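Local structure of lactaldehyde dehydrogenase (Methanocaldococcus jannaschii, 3PQA) at residues 266-271 and 293-298. The protein oxidises lactaldehyde to lactate with NAD as the preferred cofactor, a step in the biosynthesis of coenzyme F420, and forms a homotetramer. Residues are numbered along the deposited sequence; the frame is centred on the assembly and turned at random.
Sequences GSFIYA and EMFVNK
Ser267 and Phe268 end helix 256-268 and face Phe295 of helix 288-300. The two backbones stay well apart: the nearest CA pair, Ser267 and Phe295, is 10.4 Å apart, and the CA atoms of Phe268 and Lys298 follow at 11.1 Å. Side chains therefore bridge the gap. In Phe295, CG is anti to the backbone N (chi1 -174°), and the ring reaches across with CZ leading. Ser267 OG lies at the edge of this ring, in its plane, 3.5 Å from Phe295 CZ. The ring of Phe268 comes from the opposite direction, and its CE2 is 4.1 Å from Phe295 CZ, an oblique approach. Ser267 CB sits over the centre of the Phe268 ring, 3.5 Å above its plane. Both residues touch the CZ end of Phe295. Ile374 of strand 373-379 touches both Ser267 and Phe268. Ile376 of the same strand and Ile355 of strand 350-357 touch Phe295. The contact thus joins the two helices over a sheet of the aldehyde dehydrogenase fold, away from Glu241 and Cys275, the probable active-site residues. No hydrogen bond crosses it. The buried hydroxyl of Ser267 donates a hydrogen bond back to Leu263 O in its own helix, which satisfies it beside the aromatic edge. With that hydroxyl already bonded to Leu263, the link to Phe295 rests on van der Waals contact, without a polar bond between the two segments.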
ATOM      1  N   GLY B 266       7.835   1.269 -33.019  1.00 12.09           N
ATOM      2  CA  GLY B 266       8.893   0.870 -32.089  1.00 11.57           C
ATOM      3  C   GLY B 266      10.276   0.889 -32.723  1.00 11.80           C
ATOM      4  O   GLY B 266      11.280   1.183 -32.053  1.00 13.24           O
ATOM      5  N   SER B 267      10.318   0.572 -34.016  1.00 11.94           N
ATOM      6  CA  SER B 267      11.564   0.554 -34.772  1.00 11.44           C
ATOM      7  C   SER B 267      12.057   1.939 -35.149  1.00 12.42           C
ATOM      8  O   SER B 267      13.271   2.180 -35.157  1.00 12.97           O
ATOM      9  CB  SER B 267      11.378  -0.259 -36.059  1.00 11.01           C
ATOM     10  OG  SER B 267      11.230  -1.626 -35.747  1.00 13.57           O
ATOM     11  N   PHE B 268      11.132   2.847 -35.459  1.00 13.17           N
ATOM     12  CA  PHE B 268      11.532   4.061 -36.176  1.00 14.41           C
ATOM     13  C   PHE B 268      11.238   5.396 -35.511  1.00 14.04           C
ATOM     14  O   PHE B 268      11.767   6.417 -35.939  1.00 13.93           O
ATOM     15  CB  PHE B 268      11.049   4.010 -37.630  1.00 16.26           C
ATOM     16  CG  PHE B 268      11.559   2.799 -38.380  1.00 16.85           C
ATOM     17  CD1 PHE B 268      12.932   2.589 -38.539  1.00 16.50           C
ATOM     18  CD2 PHE B 268      10.676   1.851 -38.885  1.00 16.53           C
ATOM     19  CE1 PHE B 268      13.420   1.472 -39.206  1.00 16.90           C
ATOM     20  CE2 PHE B 268      11.152   0.724 -39.572  1.00 16.91           C
ATOM     21  CZ  PHE B 268      12.538   0.538 -39.727  1.00 16.57           C
ATOM     22  N   ILE B 269      10.430   5.398 -34.452  1.00 14.96           N
ATOM     23  CA  ILE B 269      10.315   6.590 -33.607  1.00 15.88           C
ATOM     24  C   ILE B 269      11.708   7.109 -33.211  1.00 14.86           C
ATOM     25  O   ILE B 269      12.583   6.330 -32.818  1.00 14.12           O
ATOM     26  CB  ILE B 269       9.446   6.309 -32.349  1.00 17.40           C
ATOM     27  CG1 ILE B 269       7.959   6.350 -32.714  1.00 17.88           C
ATOM     28  CG2 ILE B 269       9.751   7.303 -31.194  1.00 17.77           C
ATOM     29  CD1 ILE B 269       7.412   7.748 -33.025  1.00 17.81           C
ATOM     30  N   TYR B 270      11.875   8.431 -33.316  1.00 14.96           N
ATOM     31  CA  TYR B 270      13.145   9.135 -33.073  1.00 15.60           C
ATOM     32  C   TYR B 270      14.356   8.427 -33.696  1.00 14.52           C
ATOM     33  O   TYR B 270      15.438   8.370 -33.111  1.00 13.92           O
ATOM     34  CB  TYR B 270      13.337   9.480 -31.574  1.00 17.16           C
ATOM     35  CG  TYR B 270      14.462  10.485 -31.318  1.00 18.12           C
ATOM     36  CD1 TYR B 270      14.588  11.644 -32.094  1.00 17.39           C
ATOM     37  CD2 TYR B 270      15.398  10.268 -30.318  1.00 17.38           C
ATOM     38  CE1 TYR B 270      15.618  12.562 -31.861  1.00 18.16           C
ATOM     39  CE2 TYR B 270      16.439  11.176 -30.083  1.00 18.17           C
ATOM     40  CZ  TYR B 270      16.537  12.322 -30.852  1.00 17.42           C
ATOM     41  OH  TYR B 270      17.573  13.209 -30.622  1.00 18.14           O
ATOM     42  N   ALA B 271      14.163   7.916 -34.913  1.00 14.34           N
ATOM     43  CA  ALA B 271      15.239   7.254 -35.679  1.00 14.19           C
ATOM     44  C   ALA B 271      15.893   6.104 -34.903  1.00 13.64           C
ATOM     45  O   ALA B 271      17.080   5.825 -35.062  1.00 13.69           O
ATOM     46  CB  ALA B 271      16.287   8.288 -36.145  1.00 14.81           C
ATOM     47  N   GLU B 293       7.446  -8.910 -45.662  1.00 19.58           N
ATOM     48  CA  GLU B 293       6.895  -8.142 -46.774  1.00 21.89           C
ATOM     49  C   GLU B 293       6.056  -6.960 -46.269  1.00 20.34           C
ATOM     50  O   GLU B 293       6.229  -5.827 -46.733  1.00 19.96           O
ATOM     51  CB  GLU B 293       6.061  -9.036 -47.703  1.00 26.29           C
ATOM     52  CG  GLU B 293       5.505  -8.301 -48.907  1.00 30.15           C
ATOM     53  CD  GLU B 293       4.416  -9.068 -49.644  1.00 27.85           C
ATOM     54  OE1 GLU B 293       3.943  -8.550 -50.667  1.00 30.44           O
ATOM     55  OE2 GLU B 293       4.019 -10.164 -49.202  1.00 30.29           O
ATOM     56  N   MET B 294       5.165  -7.223 -45.310  1.00 19.47           N
ATOM     57  CA  MET B 294       4.301  -6.180 -44.755  1.00 19.55           C
ATOM     58  C   MET B 294       5.135  -5.091 -44.053  1.00 17.85           C
ATOM     59  O   MET B 294       4.877  -3.899 -44.210  1.00 17.18           O
ATOM     60  CB  MET B 294       3.257  -6.769 -43.783  1.00 21.87           C
ATOM     61  CG  MET B 294       2.251  -7.767 -44.401  1.00 23.15           C
ATOM     62  SD  MET B 294       1.331  -8.768 -43.178  1.00 22.30           S
ATOM     63  CE  MET B 294       0.332  -7.511 -42.423  1.00 23.26           C
ATOM     64  N   PHE B 295       6.148  -5.516 -43.298  1.00 16.36           N
ATOM     65  CA  PHE B 295       6.975  -4.611 -42.503  1.00 15.89           C
ATOM     66  C   PHE B 295       7.855  -3.710 -43.380  1.00 15.54           C
ATOM     67  O   PHE B 295       7.893  -2.503 -43.187  1.00 16.21           O
ATOM     68  CB  PHE B 295       7.806  -5.431 -41.516  1.00 16.60           C
ATOM     69  CG  PHE B 295       8.606  -4.605 -40.542  1.00 17.05           C
ATOM     70  CD1 PHE B 295       7.975  -3.870 -39.537  1.00 16.68           C
ATOM     71  CD2 PHE B 295       9.989  -4.597 -40.618  1.00 16.71           C
ATOM     72  CE1 PHE B 295       8.728  -3.125 -38.628  1.00 17.07           C
ATOM     73  CE2 PHE B 295      10.757  -3.864 -39.719  1.00 17.09           C
ATOM     74  CZ  PHE B 295      10.125  -3.120 -38.722  1.00 16.65           C
ATOM     75  N   VAL B 296       8.530  -4.303 -44.363  1.00 15.66           N
ATOM     76  CA  VAL B 296       9.328  -3.530 -45.324  1.00 16.53           C
ATOM     77  C   VAL B 296       8.453  -2.513 -46.082  1.00 16.56           C
ATOM     78  O   VAL B 296       8.819  -1.343 -46.209  1.00 16.39           O
ATOM     79  CB  VAL B 296      10.075  -4.468 -46.306  1.00 17.34           C
ATOM     80  CG1 VAL B 296      10.671  -3.686 -47.468  1.00 17.74           C
ATOM     81  CG2 VAL B 296      11.165  -5.261 -45.574  1.00 17.65           C
ATOM     82  N   ASN B 297       7.279  -2.954 -46.541  1.00 17.16           N
ATOM     83  CA  ASN B 297       6.363  -2.087 -47.298  1.00 18.68           C
ATOM     84  C   ASN B 297       5.911  -0.843 -46.541  1.00 18.53           C
ATOM     85  O   ASN B 297       5.806   0.231 -47.127  1.00 18.38           O
ATOM     86  CB  ASN B 297       5.141  -2.865 -47.801  1.00 20.41           C
ATOM     87  CG  ASN B 297       5.450  -3.703 -49.016  1.00 20.08           C
ATOM     88  OD1 ASN B 297       6.550  -3.631 -49.566  1.00 20.72           O
ATOM     89  ND2 ASN B 297       4.483  -4.509 -49.445  1.00 20.78           N
ATOM     90  N   LYS B 298       5.652  -0.997 -45.243  1.00 19.55           N
ATOM     91  CA  LYS B 298       5.250   0.119 -44.397  1.00 21.32           C
ATOM     92  C   LYS B 298       6.447   1.015 -44.086  1.00 20.49           C
ATOM     93  O   LYS B 298       6.305   2.232 -43.988  1.00 20.64           O
ATOM     94  CB  LYS B 298       4.577  -0.380 -43.107  1.00 24.24           C
ATOM     95  CG  LYS B 298       3.263  -1.172 -43.302  1.00 25.42           C
ATOM     96  CD  LYS B 298       2.065  -0.302 -43.689  1.00 25.24           C
ATOM     97  CE  LYS B 298       0.762  -0.920 -43.161  1.00 25.53           C
ATOM     98  NZ  LYS B 298      -0.338   0.088 -42.994  1.00 25.72           N
TER